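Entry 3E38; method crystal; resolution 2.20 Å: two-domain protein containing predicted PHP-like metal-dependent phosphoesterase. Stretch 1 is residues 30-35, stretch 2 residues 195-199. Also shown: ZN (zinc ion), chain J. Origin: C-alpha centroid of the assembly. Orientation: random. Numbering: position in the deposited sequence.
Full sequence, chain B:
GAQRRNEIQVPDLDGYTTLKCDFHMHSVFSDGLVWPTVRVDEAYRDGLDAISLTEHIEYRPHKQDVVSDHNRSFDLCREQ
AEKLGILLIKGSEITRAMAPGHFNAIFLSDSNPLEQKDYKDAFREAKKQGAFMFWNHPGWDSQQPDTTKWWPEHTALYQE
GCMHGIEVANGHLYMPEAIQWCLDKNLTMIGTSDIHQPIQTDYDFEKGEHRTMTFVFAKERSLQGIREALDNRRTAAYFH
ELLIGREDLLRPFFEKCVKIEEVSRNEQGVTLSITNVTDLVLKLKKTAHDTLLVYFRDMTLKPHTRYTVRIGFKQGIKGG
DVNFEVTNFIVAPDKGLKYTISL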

ATOM      1  N   SER B  30     -26.673  14.001  12.203  1.00 31.87           N
ATOM      2  CA  SER B  30     -26.146  14.598  13.457  1.00 32.99           C
ATOM      3  C   SER B  30     -24.881  15.335  13.038  1.00 32.18           C
ATOM      4  O   SER B  30     -24.956  16.207  12.188  1.00 33.11           O
ATOM      5  N   ASP B  31     -23.742  14.917  13.585  1.00 31.12           N
ATOM      6  CA  ASP B  31     -22.429  15.592  13.365  1.00 31.73           C
ATOM      7  C   ASP B  31     -21.489  14.787  12.476  1.00 31.77           C
ATOM      8  O   ASP B  31     -20.352  15.120  12.276  1.00 32.89           O
ATOM      9  N   GLY B  32     -22.002  13.707  11.949  1.00 33.39           N
ATOM     10  CA  GLY B  32     -21.282  12.915  10.958  1.00 32.45           C
ATOM     11  C   GLY B  32     -21.129  13.680   9.649  1.00 29.45           C
ATOM     12  O   GLY B  32     -21.804  14.674   9.415  1.00 28.30           O
ATOM     13  N   LEU B  33     -20.311  13.160   8.746  1.00 24.59           N
ATOM     14  CA  LEU B  33     -19.984  13.901   7.509  1.00 25.80           C
ATOM     15  C   LEU B  33     -20.333  13.225   6.224  1.00 24.89           C
ATOM     16  O   LEU B  33     -19.993  13.712   5.150  1.00 27.24           O
ATOM     17  N   VAL B  34     -21.051  12.116   6.340  1.00 27.76           N
ATOM     18  CA  VAL B  34     -21.518  11.339   5.180  1.00 26.49           C
ATOM     19  C   VAL B  34     -23.024  11.108   5.183  1.00 28.05           C
ATOM     20  O   VAL B  34     -23.696  11.111   6.234  1.00 29.46           O
ATOM     21  N   TRP B  35     -23.547  10.909   3.988  1.00 23.31           N
ATOM     22  CA  TRP B  35     -24.946  10.515   3.820  1.00 25.55           C
ATOM     23  C   TRP B  35     -25.163   9.117   4.456  1.00 28.02           C
ATOM     24  O   TRP B  35     -24.279   8.272   4.387  1.00 29.54           O
ATOM     25  N   ILE B 195     -17.423   6.667  14.217  1.00 29.74           N
ATOM     26  CA  ILE B 195     -17.057   7.339  12.953  1.00 28.87           C
ATOM     27  C   ILE B 195     -17.931   8.524  12.586  1.00 27.67           C
ATOM     28  O   ILE B 195     -19.133   8.429  12.638  1.00 27.61           O
ATOM     29  N   HIS B 196     -17.268   9.648  12.266  1.00 29.45           N
ATOM     30  CA  HIS B 196     -17.911  10.894  11.748  1.00 26.25           C
ATOM     31  C   HIS B 196     -17.477  11.153  10.322  1.00 26.70           C
ATOM     32  O   HIS B 196     -18.273  11.479   9.449  1.00 22.76           O
ATOM     33  N   GLN B 197     -16.187  10.963  10.083  1.00 28.88           N
ATOM     34  CA  GLN B 197     -15.598  11.188   8.771  1.00 29.19           C
ATOM     35  C   GLN B 197     -15.892  10.016   7.862  1.00 28.61           C
ATOM     36  O   GLN B 197     -16.453   9.040   8.302  1.00 30.83           O
ATOM     37  N   PRO B 198     -15.568  10.126   6.574  1.00 29.58           N
ATOM     38  CA  PRO B 198     -15.571   8.871   5.805  1.00 30.41           C
ATOM     39  C   PRO B 198     -14.606   7.873   6.499  1.00 31.41           C
ATOM     40  O   PRO B 198     -13.652   8.285   7.179  1.00 32.77           O
ATOM     41  N   ILE B 199     -14.916   6.578   6.431  1.00 30.58           N
ATOM     42  CA  ILE B 199     -14.140   5.580   7.168  1.00 28.85           C
ATOM     43  C   ILE B 199     -12.656   5.620   6.744  1.00 27.79           C
ATOM     44  O   ILE B 199     -11.755   5.546   7.568  1.00 25.76           O
TER

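Metal sites in proteins are often assembled from loops far apart in sequence, and the ion then ties together side chains that the sequence keeps far apart. The pairing of residues 30-35 with 195-199 illustrates the principle well. Neither segment contributes a regular strand to the contact, touching residues lie at least 162 positions apart, and the two together bury a modest 319 Å². The join combines a shared zinc, one backbone hydrogen bond, a leucine-glutamine contact and an apolar valine-proline pair.

Ser-30 opens the first stretch without touching the second. Its side chain, in the p rotamer, comes no nearer than the 6.2 Å between Ser-30 OG and His-196 CD2, and its OG is hydrogen-bonded elsewhere in the structure. The contact begins with Asp-31. Its CA-to-CB bond points sideways, but chi1 of 64° (p) and chi2 of -16° bring the carboxylate close to His-196. Both oxygens reach the zinc ion, unequally: OD2 of Asp-31 lies 1.8 Å from ZN and OD1 of Asp-31 lies 2.5 Å from it. From the second stretch, NE2 of His-196 binds the same ZN at 2.1 Å, and two further ligand atoms come from elsewhere in the structure. The histidine also leaves its backbone sideways; with chi1 at -65° (m) and chi2 at 63°, its ring comes close to the aspartate and meets OD2 of Asp-31 at its edge, near the ring plane. The 2.9 Å between Asp-31 OD2 and His-196 NE2 might suggest a hydrogen bond, but the two atoms are close because they share a metal. The ring's other nitrogen, ND1, is hydrogen-bonded to a residue bordering one of the stretches.

At Gly-32 the two backbones come close, its CA 4.0 Å from the CA of His-196. With no side chain, it meets the second stretch through main-chain atoms, its C lying 3.6 Å from His-196 O. That same carbonyl accepts the hydrogen bond from the next residue: Leu-33 N donates to His-196 O at 2.7 Å, with a somewhat bent N-H...O angle of 139°. His-196 is thus held twice, by its ring through the zinc and by its carbonyl through the backbone.

Leu-33 points toward the second stretch in an m,t conformation (chi1 -72°, chi2 164°), and its CD1 approaches Gln-197 OE1 to 3.2 Å, a contact between a methyl group and an amide oxygen. The CA-to-CB bond of Gln-197 points away, yet chi1 of -65° and chi2 of -76°, both m, bring the end of the side chain back to the leucine.

Val-34 also points toward its partner. In the m rotamer, its CG1 packs 3.8 Å from CG of Pro-198, whose ring has a C-gamma exo pucker, and this apolar pair extends the contact beyond the polar site. Trp-35, with chi1 at -170° (t), is out of reach, and the interface ends before it.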

ATOM      1  CB  SER B  30     -25.900  13.651  14.663  1.00 32.01           C
ATOM      2  OG  SER B  30     -25.215  12.472  14.321  1.00 35.25           O
ATOM      3  CB  ASP B  31     -21.739  15.978  14.709  1.00 31.73           C
ATOM      4  CG  ASP B  31     -21.369  14.779  15.571  1.00 30.74           C
ATOM      5  OD1 ASP B  31     -21.900  13.702  15.288  1.00 22.97           O
ATOM      6  OD2 ASP B  31     -20.567  14.895  16.561  1.00 23.87           O
ATOM      7  CB  LEU B  33     -18.487  14.281   7.498  1.00 25.55           C
ATOM      8  CG  LEU B  33     -18.041  15.375   8.464  1.00 33.31           C
ATOM      9  CD1 LEU B  33     -16.556  15.318   8.597  1.00 34.81           C
ATOM     10  CD2 LEU B  33     -18.530  16.818   8.012  1.00 29.95           C
ATOM     11  CB  VAL B  34     -20.804   9.963   5.111  1.00 29.76           C
ATOM     12  CG1 VAL B  34     -19.293  10.171   4.906  1.00 25.10           C
ATOM     13  CG2 VAL B  34     -21.095   9.053   6.374  1.00 23.98           C
ATOM     14  CB  TRP B  35     -25.312  10.512   2.350  1.00 23.75           C
ATOM     15  CG  TRP B  35     -26.733  10.349   2.155  1.00 19.47           C
ATOM     16  CD1 TRP B  35     -27.349   9.258   1.714  1.00 32.52           C
ATOM     17  CD2 TRP B  35     -27.753  11.341   2.366  1.00 27.87           C
ATOM     18  NE1 TRP B  35     -28.701   9.473   1.644  1.00 34.50           N
ATOM     19  CE2 TRP B  35     -28.978  10.745   2.040  1.00 21.44           C
ATOM     20  CE3 TRP B  35     -27.750  12.666   2.832  1.00 29.28           C
ATOM     21  CZ2 TRP B  35     -30.206  11.431   2.120  1.00 23.24           C
ATOM     22  CZ3 TRP B  35     -28.988  13.340   2.942  1.00 27.01           C
ATOM     23  CH2 TRP B  35     -30.182  12.717   2.578  1.00 25.64           C
ATOM     24  CB  ILE B 195     -16.970   6.313  11.763  1.00 28.54           C
ATOM     25  CG1 ILE B 195     -16.299   6.970  10.561  1.00 36.90           C
ATOM     26  CG2 ILE B 195     -18.326   5.640  11.474  1.00 24.82           C
ATOM     27  CD1 ILE B 195     -14.758   7.132  10.766  1.00 33.52           C
ATOM     28  CB  HIS B 196     -17.605  12.129  12.595  1.00 27.36           C
ATOM     29  CG  HIS B 196     -18.158  12.075  13.995  1.00 25.31           C
ATOM     30  ND1 HIS B 196     -17.752  11.131  14.918  1.00 29.74           N
ATOM     31  CD2 HIS B 196     -19.054  12.865  14.639  1.00 34.34           C
ATOM     32  CE1 HIS B 196     -18.385  11.329  16.067  1.00 28.79           C
ATOM     33  NE2 HIS B 196     -19.167  12.388  15.933  1.00 31.97           N
ATOM     34  CB  GLN B 197     -14.077  11.286   8.900  1.00 28.97           C
ATOM     35  CG  GLN B 197     -13.556  12.446   9.682  1.00 24.71           C
ATOM     36  CD  GLN B 197     -13.610  13.756   8.916  1.00 35.15           C
ATOM     37  OE1 GLN B 197     -13.895  13.792   7.714  1.00 34.54           O
ATOM     38  NE2 GLN B 197     -13.340  14.847   9.617  1.00 35.76           N
ATOM     39  CB  PRO B 198     -15.090   9.310   4.399  1.00 32.02           C
ATOM     40  CG  PRO B 198     -15.557  10.779   4.312  1.00 26.35           C
ATOM     41  CD  PRO B 198     -15.331  11.307   5.732  1.00 29.60           C
ATOM     42  CB  ILE B 199     -14.763   4.137   7.040  1.00 30.54           C
ATOM     43  CG1 ILE B 199     -14.246   3.201   8.131  1.00 27.96           C
ATOM     44  CG2 ILE B 199     -14.547   3.544   5.626  1.00 29.78           C
ATOM     45  CD1 ILE B 199     -14.730   3.546   9.611  1.00 23.83           C
TER
HETATM   46 ZN    ZN J   6     -20.490  13.259  17.317  1.00 32.50          ZN